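Local coordinates for uncharacterized protein (PDB 3FF4) that is of unknown function but carries a CoA-binding domain of the Rossmann type and so may bind coenzyme A or a related nucleotide cofactor, at residues L10-E15 with K47-E52; N17-L22 with C112-L117; V62-N67 with N76-L81; Q69-E74 with E95-I100; V86-G91 with E99-N104. All coordinates share one frame; numbering follows the deposited sequence.

In the fold
All five contacts lie within one Rossmann-like domain, a parallel sheet ordered 34-37, 7-10, 61-64, 85-88, 107-110 with helices on both faces. Interaction 1 packs the loop after strand 7-10 on residues 47-52. Interaction 2 pairs helices 19-30 and 113-119 on one face, and interactions 3, 4 and 5 fall between its segments in sequence. On the other face interactions 3 and 5 fix helices to adjacent strands and interaction 4 links the helical pieces, so both layers are bound into a single unit. The centre of interaction 4 is about 8 Å from those of 3 and 5; the centres of interactions 1 and 5 are about 20 Å apart.

Interaction 1 of 5, residues L10-E15 with K47-E52; sequences LGATPE and KTIINE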
# COMPACT_ATOMS: atom_id res chain seq x y z
N LEU A 10 -2.11 -1.82 -2.04
CA LEU A 10 -3.53 -2.02 -2.10
C LEU A 10 -4.13 -1.11 -3.19
O LEU A 10 -4.10 0.12 -3.09
CB LEU A 10 -4.15 -1.75 -0.72
CG LEU A 10 -5.62 -2.12 -0.54
CD1 LEU A 10 -5.81 -3.62 -0.80
CD2 LEU A 10 -6.12 -1.77 0.87
N GLY A 11 -4.69 -1.76 -4.21
CA GLY A 11 -4.99 -1.10 -5.47
C GLY A 11 -3.98 -1.46 -6.56
O GLY A 11 -3.90 -0.76 -7.59
N ALA A 12 -3.23 -2.56 -6.39
CA ALA A 12 -2.26 -2.98 -7.41
C ALA A 12 -2.89 -3.14 -8.80
O ALA A 12 -4.04 -3.58 -8.92
CB ALA A 12 -1.59 -4.27 -7.01
N THR A 13 -2.15 -2.78 -9.85
CA THR A 13 -2.67 -2.86 -11.24
C THR A 13 -1.53 -3.24 -12.17
O THR A 13 -0.37 -2.89 -11.89
CB THR A 13 -3.39 -1.56 -11.71
OG1 THR A 13 -3.74 -1.68 -13.10
CG2 THR A 13 -2.54 -0.31 -11.49
N PRO A 14 -1.82 -4.01 -13.25
CA PRO A 14 -0.74 -4.26 -14.22
C PRO A 14 -0.48 -3.08 -15.21
O PRO A 14 0.55 -3.10 -15.91
CB PRO A 14 -1.22 -5.52 -14.97
CG PRO A 14 -2.72 -5.44 -14.87
CD PRO A 14 -3.04 -4.79 -13.56
N GLU A 15 -1.39 -2.11 -15.26
CA GLU A 15 -1.24 -0.95 -16.15
C GLU A 15 0.00 -0.13 -15.78
O GLU A 15 0.05 0.48 -14.71
CB GLU A 15 -2.50 -0.08 -16.11
CG GLU A 15 -3.74 -0.83 -16.54
CD GLU A 15 -5.00 -0.28 -15.91
OE1 GLU A 15 -5.00 -0.10 -14.67
OE2 GLU A 15 -5.97 -0.01 -16.64
N LYS A 47 4.40 -11.17 -10.09
CA LYS A 47 3.54 -11.63 -9.01
C LYS A 47 2.09 -11.48 -9.39
O LYS A 47 1.65 -10.39 -9.81
CB LYS A 47 3.81 -10.85 -7.73
CG LYS A 47 5.12 -11.17 -7.08
CD LYS A 47 5.43 -10.12 -6.04
CE LYS A 47 6.56 -10.54 -5.15
NZ LYS A 47 5.97 -11.07 -3.86
N THR A 48 1.34 -12.57 -9.26
CA THR A 48 -0.10 -12.54 -9.47
C THR A 48 -0.70 -11.54 -8.49
O THR A 48 -0.38 -11.58 -7.31
CB THR A 48 -0.73 -13.94 -9.21
OG1 THR A 48 -0.11 -14.93 -10.06
CG2 THR A 48 -2.24 -13.94 -9.45
N ILE A 49 -1.57 -10.65 -8.96
CA ILE A 49 -2.27 -9.73 -8.07
C ILE A 49 -3.26 -10.56 -7.27
O ILE A 49 -4.07 -11.30 -7.86
CB ILE A 49 -3.03 -8.63 -8.85
CG1 ILE A 49 -2.05 -7.83 -9.73
CG2 ILE A 49 -3.83 -7.73 -7.87
CD1 ILE A 49 -2.76 -6.89 -10.71
N ILE A 50 -3.21 -10.43 -5.95
CA ILE A 50 -4.11 -11.18 -5.07
C ILE A 50 -5.49 -10.51 -5.04
O ILE A 50 -5.64 -9.34 -4.65
CB ILE A 50 -3.51 -11.33 -3.65
CG1 ILE A 50 -2.18 -12.10 -3.73
CG2 ILE A 50 -4.52 -12.00 -2.71
CD1 ILE A 50 -1.27 -11.96 -2.53
N ASN A 51 -6.50 -11.26 -5.52
CA ASN A 51 -7.83 -10.68 -5.65
C ASN A 51 -8.69 -10.99 -4.45
O ASN A 51 -9.75 -10.40 -4.30
CB ASN A 51 -8.51 -11.11 -6.95
CG ASN A 51 -7.79 -10.61 -8.18
OD1 ASN A 51 -7.67 -11.34 -9.15
ND2 ASN A 51 -7.29 -9.37 -8.15
N GLU A 52 -8.26 -11.93 -3.60
CA GLU A 52 -8.93 -12.09 -2.30
C GLU A 52 -8.23 -11.19 -1.29
O GLU A 52 -7.40 -10.35 -1.65
CB GLU A 52 -8.93 -13.54 -1.81
CG GLU A 52 -9.62 -14.52 -2.72
CD GLU A 52 -8.85 -14.74 -4.03
OE1 GLU A 52 -7.60 -14.81 -3.98
OE2 GLU A 52 -9.51 -14.83 -5.10
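With CG1 of Ile49 anti to its carbonyl carbon (chi1 -58°) and chi2 extended at 170°, CD1 is carried out as the far tip of the side chain toward residues 12-14, while CG2 branches off closer to the backbone and faces Ala12. Ile49 CD1 meets the Pro14 ring at CD, 3.6 Å away, the two side chains crossing at about a right angle. Ile49 CD1 also lies 4.0 Å from Ala12 O and 4.1 Å from Thr13 CA, so it touches main chain as well, more loosely. CG2 of Ile49 is 4.2 Å from Ala12 CB. The segment 10-15 is the loop between the first strand and first helix of the Rossmann-like fold, the place where nucleotide cofactors are generally bound in this superfamily. Gly11 takes a positive phi of 104° there, a conformation in which a CB would press on the preceding carbonyl oxygen. Further along, Thr13 OG1 accepts from Glu15 N at 3.2 Å, the bond that defines an ST turn. Strand 34-37 flanks the loop: Gly11 and Ala12 bond through their backbones to Val37, and the Ala12 methyl touches Pro36.

Interaction 2 of 5, residues N17-L22 with C112-L117; sequences NRYAYL and CTLVML
Leu114 reaches from the first turn of helix 113-119 to helix 19-30, and its two methyls divide the work. Leu114 CD1 settles beside the Tyr19 ring, 3.8 Å from CE2, approaching it obliquely, and lies 4.0 Å from Leu22 CB. Leu114 CD2 instead reaches main chain, 3.8 Å from Leu22 O. With CG anti to the carbonyl carbon (chi1 -48°) and CD1 extended, CD1 is the branch that reaches the ring. Tyr19 and Leu114 cross at about a right angle. From its own helix Tyr19 receives a further neighbour, since Leu22 CD1 sits 4.0 Å above one ring face, offset toward the rim; Leu22 thus touches both the ring and the incoming leucine. Were this leucine cut back to alanine, the Tyr19 ring and Leu22 would probably lose their shared apolar partner, with a gap opened between the helices. The turn that carries Leu114 is capped by Cys112, whose SG accepts from Val115 N at 3.6 Å in a nearly straight bond (169°). One residue on, Thr113 OG1 bonds to Thr63 and Asn89, tying the helix start to the strand ends. Two helices packed side by side on one face of a parallel sheet, joining the beginning and the end of the chain, are typical of the three-layer Rossmann-like fold.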
# COMPACT_ATOMS: atom_id res chain seq x y z
N ASN A 17 1.39 2.62 -16.59
CA ASN A 17 1.33 4.07 -16.43
C ASN A 17 0.71 4.49 -15.10
O ASN A 17 0.72 5.66 -14.74
CB ASN A 17 0.51 4.68 -17.58
CG ASN A 17 -0.93 4.19 -17.58
OD1 ASN A 17 -1.19 2.99 -17.62
ND2 ASN A 17 -1.87 5.12 -17.50
N ARG A 18 0.16 3.52 -14.37
CA ARG A 18 -0.50 3.82 -13.11
C ARG A 18 0.49 3.85 -11.97
O ARG A 18 1.45 3.04 -11.93
CB ARG A 18 -1.65 2.84 -12.84
CG ARG A 18 -2.78 2.93 -13.87
CD ARG A 18 -3.39 4.34 -13.93
NE ARG A 18 -3.94 4.69 -12.63
CZ ARG A 18 -5.15 4.36 -12.19
NH1 ARG A 18 -5.51 4.70 -10.97
NH2 ARG A 18 -6.00 3.67 -12.96
N TYR A 19 0.24 4.77 -11.03
CA TYR A 19 1.12 4.94 -9.87
C TYR A 19 1.32 3.69 -9.01
O TYR A 19 2.40 3.50 -8.48
CB TYR A 19 0.76 6.19 -9.04
CG TYR A 19 1.41 7.44 -9.61
CD1 TYR A 19 1.10 7.89 -10.90
CD2 TYR A 19 2.35 8.16 -8.88
CE1 TYR A 19 1.69 9.02 -11.43
CE2 TYR A 19 2.94 9.31 -9.40
CZ TYR A 19 2.60 9.73 -10.67
OH TYR A 19 3.20 10.82 -11.20
N ALA A 20 0.31 2.82 -8.91
CA ALA A 20 0.52 1.57 -8.13
C ALA A 20 1.54 0.66 -8.79
O ALA A 20 2.23 -0.12 -8.09
CB ALA A 20 -0.80 0.81 -7.90
N TYR A 21 1.62 0.73 -10.12
CA TYR A 21 2.65 0.02 -10.87
C TYR A 21 4.00 0.69 -10.68
O TYR A 21 4.98 0.04 -10.30
CB TYR A 21 2.31 -0.10 -12.36
CG TYR A 21 3.20 -1.07 -13.09
CD1 TYR A 21 2.84 -2.41 -13.22
CD2 TYR A 21 4.42 -0.65 -13.65
CE1 TYR A 21 3.65 -3.33 -13.89
CE2 TYR A 21 5.26 -1.56 -14.31
CZ TYR A 21 4.86 -2.89 -14.42
OH TYR A 21 5.64 -3.81 -15.09
N LEU A 22 4.05 2.00 -10.92
CA LEU A 22 5.27 2.74 -10.63
C LEU A 22 5.82 2.41 -9.21
O LEU A 22 7.02 2.20 -9.04
CB LEU A 22 5.07 4.23 -10.85
CG LEU A 22 4.56 4.56 -12.25
CD1 LEU A 22 4.29 6.05 -12.40
CD2 LEU A 22 5.57 4.09 -13.32
N CYS A 112 3.90 10.73 -1.14
CA CYS A 112 4.00 9.89 -2.32
C CYS A 112 5.09 8.86 -2.08
O CYS A 112 6.24 9.20 -1.76
CB CYS A 112 4.30 10.75 -3.55
SG CYS A 112 4.81 9.79 -5.00
N THR A 113 4.72 7.59 -2.20
CA THR A 113 5.67 6.48 -2.09
C THR A 113 6.92 6.70 -2.94
O THR A 113 8.00 6.44 -2.47
CB THR A 113 5.01 5.11 -2.43
OG1 THR A 113 3.90 4.88 -1.54
CG2 THR A 113 6.06 3.96 -2.29
N LEU A 114 6.77 7.19 -4.18
CA LEU A 114 7.93 7.42 -5.06
C LEU A 114 8.86 8.50 -4.49
O LEU A 114 10.08 8.30 -4.38
CB LEU A 114 7.49 7.80 -6.48
CG LEU A 114 6.42 6.95 -7.19
CD1 LEU A 114 6.16 7.45 -8.65
CD2 LEU A 114 6.87 5.49 -7.20
N VAL A 115 8.29 9.64 -4.11
CA VAL A 115 9.04 10.73 -3.49
C VAL A 115 9.74 10.27 -2.22
O VAL A 115 10.93 10.58 -2.02
CB VAL A 115 8.15 11.96 -3.25
CG1 VAL A 115 8.89 13.04 -2.46
CG2 VAL A 115 7.68 12.51 -4.60
N MSE A 116 9.03 9.50 -1.40
CA MSE A 116 9.59 9.00 -0.17
C MSE A 116 10.81 8.10 -0.40
O MSE A 116 11.82 8.20 0.31
CB MSE A 116 8.52 8.33 0.69
CG MSE A 116 7.55 9.36 1.28
SE MSE A 116 5.94 8.40 1.87
CE MSE A 116 6.62 7.46 3.47
N LEU A 117 10.72 7.22 -1.39
CA LEU A 117 11.83 6.33 -1.67
C LEU A 117 13.03 7.15 -2.13
O LEU A 117 14.17 6.89 -1.73
CB LEU A 117 11.43 5.25 -2.71
CG LEU A 117 10.63 4.07 -2.10
CD1 LEU A 117 9.75 3.35 -3.11
CD2 LEU A 117 11.61 3.09 -1.39

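Interaction 3 of 5, residues V62-N67 with N76-L81; sequences VTLYIN and NYILSL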
# COMPACT_ATOMS: atom_id res chain seq x y z
N VAL A 62 1.32 -0.63 4.50
CA VAL A 62 0.32 -0.73 3.44
C VAL A 62 0.44 0.60 2.66
O VAL A 62 0.35 1.68 3.23
CB VAL A 62 -1.09 -0.96 3.99
CG1 VAL A 62 -2.15 -0.88 2.85
CG2 VAL A 62 -1.16 -2.33 4.74
N THR A 63 0.67 0.50 1.36
CA THR A 63 0.65 1.71 0.50
C THR A 63 -0.60 1.71 -0.39
O THR A 63 -0.87 0.77 -1.16
CB THR A 63 2.00 1.94 -0.28
OG1 THR A 63 1.99 3.23 -0.93
CG2 THR A 63 2.27 0.79 -1.32
N LEU A 64 -1.38 2.76 -0.22
CA LEU A 64 -2.73 2.85 -0.75
C LEU A 64 -2.81 3.51 -2.12
O LEU A 64 -2.35 4.65 -2.30
CB LEU A 64 -3.59 3.68 0.18
CG LEU A 64 -4.09 3.05 1.47
CD1 LEU A 64 -4.87 4.14 2.19
CD2 LEU A 64 -5.01 1.88 1.15
N TYR A 65 -3.43 2.79 -3.06
CA TYR A 65 -3.73 3.34 -4.37
C TYR A 65 -5.19 3.10 -4.71
O TYR A 65 -5.47 2.75 -5.83
CB TYR A 65 -2.81 2.76 -5.46
CG TYR A 65 -1.42 3.29 -5.30
CD1 TYR A 65 -1.09 4.57 -5.80
CD2 TYR A 65 -0.44 2.57 -4.59
CE1 TYR A 65 0.20 5.10 -5.62
CE2 TYR A 65 0.86 3.10 -4.42
CZ TYR A 65 1.17 4.34 -4.94
OH TYR A 65 2.42 4.88 -4.75
N ILE A 66 -6.09 3.23 -3.74
CA ILE A 66 -7.53 3.13 -3.99
C ILE A 66 -8.13 4.41 -3.46
O ILE A 66 -7.60 4.98 -2.52
CB ILE A 66 -8.20 1.91 -3.27
CG1 ILE A 66 -7.63 1.76 -1.85
CG2 ILE A 66 -7.95 0.60 -4.04
CD1 ILE A 66 -8.51 0.83 -0.96
N ASN A 67 -9.19 4.89 -4.10
CA ASN A 67 -9.78 6.15 -3.72
C ASN A 67 -10.53 5.96 -2.39
O ASN A 67 -10.85 4.81 -2.00
CB ASN A 67 -10.67 6.69 -4.86
CG ASN A 67 -11.95 5.84 -5.12
OD1 ASN A 67 -12.59 5.32 -4.20
ND2 ASN A 67 -12.33 5.74 -6.39
N ASN A 76 -11.43 -2.75 7.72
CA ASN A 76 -11.20 -3.87 8.63
C ASN A 76 -10.06 -4.76 8.17
O ASN A 76 -9.34 -5.31 8.99
CB ASN A 76 -12.48 -4.67 8.85
CG ASN A 76 -13.48 -3.92 9.69
OD1 ASN A 76 -13.12 -3.00 10.44
ND2 ASN A 76 -14.76 -4.30 9.58
N TYR A 77 -9.89 -4.89 6.85
CA TYR A 77 -8.77 -5.66 6.30
C TYR A 77 -7.43 -5.00 6.64
O TYR A 77 -6.49 -5.65 7.13
CB TYR A 77 -8.92 -5.89 4.79
CG TYR A 77 -7.77 -6.67 4.17
CD1 TYR A 77 -7.46 -7.98 4.59
CD2 TYR A 77 -6.96 -6.08 3.19
CE1 TYR A 77 -6.38 -8.68 4.04
CE2 TYR A 77 -5.88 -6.79 2.60
CZ TYR A 77 -5.60 -8.06 3.05
OH TYR A 77 -4.56 -8.74 2.50
N ILE A 78 -7.36 -3.69 6.43
CA ILE A 78 -6.15 -2.94 6.75
C ILE A 78 -5.82 -3.12 8.25
O ILE A 78 -4.68 -3.48 8.59
CB ILE A 78 -6.27 -1.44 6.33
CG1 ILE A 78 -6.36 -1.32 4.79
CG2 ILE A 78 -5.09 -0.65 6.87
CD1 ILE A 78 -7.02 -0.04 4.29
N LEU A 79 -6.82 -2.91 9.11
CA LEU A 79 -6.68 -3.16 10.56
C LEU A 79 -6.20 -4.58 10.87
O LEU A 79 -5.24 -4.75 11.62
CB LEU A 79 -7.98 -2.84 11.30
CG LEU A 79 -8.44 -1.37 11.38
CD1 LEU A 79 -9.77 -1.27 12.12
CD2 LEU A 79 -7.40 -0.47 12.06
N SER A 80 -6.83 -5.60 10.28
CA SER A 80 -6.40 -6.99 10.53
C SER A 80 -4.94 -7.26 10.11
O SER A 80 -4.32 -8.18 10.63
CB SER A 80 -7.32 -8.01 9.85
OG SER A 80 -7.03 -8.11 8.46
N LEU A 81 -4.40 -6.47 9.18
CA LEU A 81 -2.99 -6.64 8.83
C LEU A 81 -2.05 -6.11 9.92
O LEU A 81 -0.85 -6.45 9.93
CB LEU A 81 -2.67 -5.99 7.49
CG LEU A 81 -3.33 -6.58 6.24
CD1 LEU A 81 -3.09 -5.65 5.02
CD2 LEU A 81 -2.75 -7.98 6.00
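The carbonyl oxygen of Tyr77 is gripped twice, by the backbone N of Leu81 at 3.0 Å in the regular helical bond and by Ser80 OG at 2.8 Å. The hydroxyl comes in tilted 18° from the carbonyl plane. These bonds lie within helix 75-81, whose sheet-facing side supplies the apolar contact. Leu81 CD1 lies 3.9 Å from Val62 CG2, and the two side chains cross at about a right angle. Leu64 and Ile78 meet more loosely, with CD2 of the leucine 4.2 Å from CD1 of the isoleucine. Chi2 of 178° extends CD1 of Leu64 away from CA and leaves CD2 as the bent branch, which is the one that meets the helix. Strand 61-64, this helix and strand 85-88 form a beta-alpha-beta crossover between adjacent parallel strands, and the contact is its buried strand-to-helix seam; Val86 of the returning strand touches both Leu64 and Ile78. Thr63, between the two apolar strand residues, faces the other side of the sheet, where its OG1 bonds to Asn89 ND2. On the helix, Leu81 CG also rests 4.2 Å above one face of the Tyr77 ring, toward its rim, while Tyr77 OH bonds to Pro54 O.

Interaction 4 of 5, residues Q69-E74 with E95-I100; sequences QNQLSE and EELEEI
Gln71 lays the oxygen of its amide against Leu97, with OE1 3.6 Å from CD2 and 4.1 Å from CB. The glutamine chain is extended beyond CG (chi2 167°), which carries the buried amide across to helix 95-103. Its polar ends are held by residues beside the contact: OE1 accepts from Asn94 ND2, and NE2 donates to the backbone oxygens of Ile66 and Thr92. Those bonds probably fix the rotation of the amide and leave its oxygen side facing the leucine. In the Rossmann-like fold this joins the short helical turn 68-71, which follows the central strand 61-64, to the next but one helix on the same face of the sheet. Leu97 also packs on Phe88 and Ile78. Toward the surface Leu72 CD1 comes within 4.4 Å of Glu96 OE1, a loose edge to the contact; that carboxylate oxygen takes its hydrogen bond from Tyr75 OH.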
# COMPACT_ATOMS: atom_id res chain seq x y z
N GLN A 69 -13.59 6.40 -1.44
CA GLN A 69 -14.85 5.65 -1.55
C GLN A 69 -14.61 4.13 -1.49
O GLN A 69 -15.26 3.42 -0.72
CB GLN A 69 -15.63 6.03 -2.81
CG GLN A 69 -16.42 7.33 -2.69
CD GLN A 69 -16.74 7.95 -4.05
OE1 GLN A 69 -15.94 7.85 -4.99
NE2 GLN A 69 -17.91 8.58 -4.15
N ASN A 70 -13.65 3.66 -2.28
CA ASN A 70 -13.27 2.24 -2.32
C ASN A 70 -12.53 1.72 -1.09
O ASN A 70 -12.42 0.51 -0.91
CB ASN A 70 -12.45 1.91 -3.58
CG ASN A 70 -13.27 2.05 -4.87
OD1 ASN A 70 -14.48 1.80 -4.89
ND2 ASN A 70 -12.60 2.44 -5.95
N GLN A 71 -12.04 2.63 -0.24
CA GLN A 71 -11.35 2.25 0.97
C GLN A 71 -12.32 1.73 2.01
O GLN A 71 -11.97 0.87 2.80
CB GLN A 71 -10.58 3.44 1.57
CG GLN A 71 -9.34 3.86 0.83
CD GLN A 71 -8.81 5.21 1.30
OE1 GLN A 71 -9.06 5.62 2.44
NE2 GLN A 71 -8.06 5.90 0.43
N LEU A 72 -13.54 2.26 2.03
CA LEU A 72 -14.56 1.84 3.00
C LEU A 72 -14.62 0.32 3.19
O LEU A 72 -14.60 -0.18 4.30
CB LEU A 72 -15.92 2.35 2.57
CG LEU A 72 -16.43 3.65 3.19
CD1 LEU A 72 -15.38 4.72 3.32
CD2 LEU A 72 -17.64 4.16 2.36
N SER A 73 -14.66 -0.41 2.08
CA SER A 73 -14.77 -1.87 2.15
C SER A 73 -13.47 -2.54 2.62
O SER A 73 -13.43 -3.75 2.82
CB SER A 73 -15.18 -2.43 0.78
OG SER A 73 -14.21 -2.02 -0.18
N GLU A 74 -12.40 -1.75 2.80
CA GLU A 74 -11.07 -2.29 3.17
C GLU A 74 -10.57 -1.94 4.58
O GLU A 74 -9.51 -2.42 5.00
CB GLU A 74 -10.00 -1.81 2.16
CG GLU A 74 -10.31 -2.07 0.69
CD GLU A 74 -10.20 -3.55 0.27
OE1 GLU A 74 -9.63 -4.39 1.00
OE2 GLU A 74 -10.71 -3.89 -0.80
N GLU A 95 -9.47 11.40 5.92
CA GLU A 95 -9.26 11.78 7.31
C GLU A 95 -9.85 10.77 8.29
O GLU A 95 -9.19 10.43 9.26
CB GLU A 95 -9.75 13.20 7.61
CG GLU A 95 -9.44 13.61 9.04
CD GLU A 95 -9.53 15.10 9.26
OE1 GLU A 95 -8.54 15.80 8.94
OE2 GLU A 95 -10.57 15.56 9.77
N GLU A 96 -11.06 10.28 8.02
CA GLU A 96 -11.67 9.25 8.84
C GLU A 96 -10.77 8.02 8.97
O GLU A 96 -10.53 7.52 10.08
CB GLU A 96 -13.05 8.84 8.30
CG GLU A 96 -13.50 7.49 8.87
CD GLU A 96 -14.88 7.07 8.41
OE1 GLU A 96 -15.04 6.72 7.21
OE2 GLU A 96 -15.81 7.07 9.25
N LEU A 97 -10.22 7.55 7.85
CA LEU A 97 -9.36 6.37 7.93
C LEU A 97 -8.05 6.65 8.68
O LEU A 97 -7.59 5.83 9.47
CB LEU A 97 -9.14 5.68 6.57
CG LEU A 97 -8.20 4.44 6.65
CD1 LEU A 97 -8.74 3.40 7.61
CD2 LEU A 97 -7.92 3.77 5.29
N GLU A 98 -7.44 7.80 8.42
CA GLU A 98 -6.28 8.25 9.23
C GLU A 98 -6.53 8.14 10.76
O GLU A 98 -5.72 7.57 11.50
CB GLU A 98 -5.88 9.68 8.83
CG GLU A 98 -5.47 9.78 7.35
CD GLU A 98 -5.49 11.22 6.77
OE1 GLU A 98 -5.79 11.35 5.55
OE2 GLU A 98 -5.20 12.19 7.50
N GLU A 99 -7.66 8.68 11.23
CA GLU A 99 -7.99 8.66 12.65
C GLU A 99 -8.22 7.27 13.16
O GLU A 99 -7.77 6.93 14.25
CB GLU A 99 -9.23 9.49 12.95
CG GLU A 99 -8.99 10.93 12.76
CD GLU A 99 -10.23 11.76 13.00
OE1 GLU A 99 -11.17 11.28 13.71
OE2 GLU A 99 -10.25 12.91 12.49
N ILE A 100 -8.94 6.46 12.38
CA ILE A 100 -9.19 5.08 12.78
C ILE A 100 -7.86 4.34 12.93
O ILE A 100 -7.63 3.61 13.92
CB ILE A 100 -10.12 4.36 11.78
CG1 ILE A 100 -11.55 4.90 11.92
CG2 ILE A 100 -10.08 2.86 12.01
CD1 ILE A 100 -12.50 4.38 10.84

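Interaction 5 of 5, residues V86-G91 with E99-N104; sequences VIFNPG and EILSEN
Val86 takes the end of Leu101 against its branched side chain, its CB 3.7 Å from Leu101 CD1. That methyl, Leu101 CD1, lies over CB and both valine methyls, and Leu101 CD2 adds a looser touch on Val86 CG2 (4.0 Å), the two side chains crossing at about a right angle. Ile87 turns to the other face of the sheet. Phe88 comes back to the helix side and offers its ring edge, CZ lying 3.7 Å from Leu101 CD1 with the methyl in the ring plane; CE2 is nearly as close. One methyl therefore fits between the aliphatic residue and the aromatic rim, set there by an extended chi2 of 167°. Asn89 leaves the strand, and its ND2 bonds to Leu64 O. Just past the helix end, Asn104 ND2 gives a nearly straight bond (178°) of 2.7 Å to Ile100 O; Asn104 N reaches that oxygen from the opposite face of its plane. The contact lies inside the beta-alpha-beta unit 85-88, 95-103, 107-110, with Leu64 of strand 61-64 and Ile78 of helix 75-81 packing beside it, and Pro108 and Ile110 of strand 107-110 against Phe88.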
# COMPACT_ATOMS: atom_id res chain seq x y z
N VAL A 86 0.56 3.13 7.30
CA VAL A 86 -0.23 3.13 6.09
C VAL A 86 0.07 4.45 5.35
O VAL A 86 -0.02 5.53 5.94
CB VAL A 86 -1.75 3.00 6.36
CG1 VAL A 86 -2.56 3.13 5.08
CG2 VAL A 86 -2.09 1.64 7.02
N ILE A 87 0.46 4.35 4.08
CA ILE A 87 0.77 5.56 3.27
C ILE A 87 -0.43 5.94 2.38
O ILE A 87 -0.94 5.09 1.61
CB ILE A 87 2.00 5.38 2.37
CG1 ILE A 87 3.22 5.00 3.19
CG2 ILE A 87 2.26 6.69 1.51
CD1 ILE A 87 4.47 4.62 2.37
N PHE A 88 -0.89 7.18 2.55
CA PHE A 88 -1.92 7.82 1.70
C PHE A 88 -1.25 8.60 0.55
O PHE A 88 -0.88 9.79 0.72
CB PHE A 88 -2.80 8.74 2.56
CG PHE A 88 -3.58 7.99 3.58
CD1 PHE A 88 -4.91 7.66 3.35
CD2 PHE A 88 -2.96 7.50 4.72
CE1 PHE A 88 -5.61 6.91 4.29
CE2 PHE A 88 -3.66 6.74 5.65
CZ PHE A 88 -4.97 6.45 5.45
N ASN A 89 -1.09 7.93 -0.60
CA ASN A 89 -0.54 8.56 -1.80
C ASN A 89 -1.54 9.58 -2.36
O ASN A 89 -2.71 9.55 -1.97
CB ASN A 89 -0.15 7.48 -2.82
CG ASN A 89 0.82 6.50 -2.23
OD1 ASN A 89 2.01 6.79 -2.09
ND2 ASN A 89 0.32 5.35 -1.82
N PRO A 90 -1.08 10.51 -3.23
CA PRO A 90 -1.94 11.57 -3.73
C PRO A 90 -3.29 11.10 -4.26
O PRO A 90 -3.38 10.19 -5.12
CB PRO A 90 -1.07 12.25 -4.82
CG PRO A 90 0.33 12.17 -4.19
CD PRO A 90 0.31 10.69 -3.68
N GLY A 91 -4.32 11.73 -3.71
CA GLY A 91 -5.70 11.47 -4.05
C GLY A 91 -6.33 10.36 -3.22
O GLY A 91 -7.51 10.04 -3.41
N GLU A 99 -7.66 8.68 11.23
CA GLU A 99 -7.99 8.66 12.65
C GLU A 99 -8.22 7.27 13.16
O GLU A 99 -7.77 6.93 14.25
CB GLU A 99 -9.23 9.49 12.95
CG GLU A 99 -8.99 10.93 12.76
CD GLU A 99 -10.23 11.76 13.00
OE1 GLU A 99 -11.17 11.28 13.71
OE2 GLU A 99 -10.25 12.91 12.49
N ILE A 100 -8.94 6.46 12.38
CA ILE A 100 -9.19 5.08 12.78
C ILE A 100 -7.86 4.34 12.93
O ILE A 100 -7.63 3.61 13.92
CB ILE A 100 -10.12 4.36 11.78
CG1 ILE A 100 -11.55 4.90 11.92
CG2 ILE A 100 -10.08 2.86 12.01
CD1 ILE A 100 -12.50 4.38 10.84
N LEU A 101 -6.97 4.54 11.97
CA LEU A 101 -5.63 3.93 12.04
C LEU A 101 -4.86 4.38 13.29
O LEU A 101 -4.41 3.54 14.08
CB LEU A 101 -4.81 4.23 10.78
CG LEU A 101 -5.31 3.52 9.52
CD1 LEU A 101 -4.66 4.13 8.27
CD2 LEU A 101 -5.08 2.01 9.60
N SER A 102 -4.69 5.69 13.45
CA SER A 102 -3.89 6.23 14.52
C SER A 102 -4.49 5.87 15.88
O SER A 102 -3.75 5.58 16.81
CB SER A 102 -3.70 7.73 14.31
OG SER A 102 -4.99 8.37 14.21
N GLU A 103 -5.83 5.83 15.98
CA GLU A 103 -6.57 5.29 17.15
C GLU A 103 -6.19 3.88 17.49
O GLU A 103 -6.24 3.48 18.64
CB GLU A 103 -8.06 5.17 16.82
CG GLU A 103 -8.86 6.10 17.48
CD GLU A 103 -10.29 6.12 16.97
OE1 GLU A 103 -10.94 5.07 16.69
OE2 GLU A 103 -10.76 7.25 16.89
N ASN A 104 -5.95 3.10 16.45
CA ASN A 104 -5.60 1.69 16.63
C ASN A 104 -4.08 1.50 16.64
O ASN A 104 -3.61 0.41 16.41
CB ASN A 104 -6.24 0.81 15.55
CG ASN A 104 -7.73 0.58 15.78
OD1 ASN A 104 -8.11 -0.40 16.42
ND2 ASN A 104 -8.57 1.48 15.27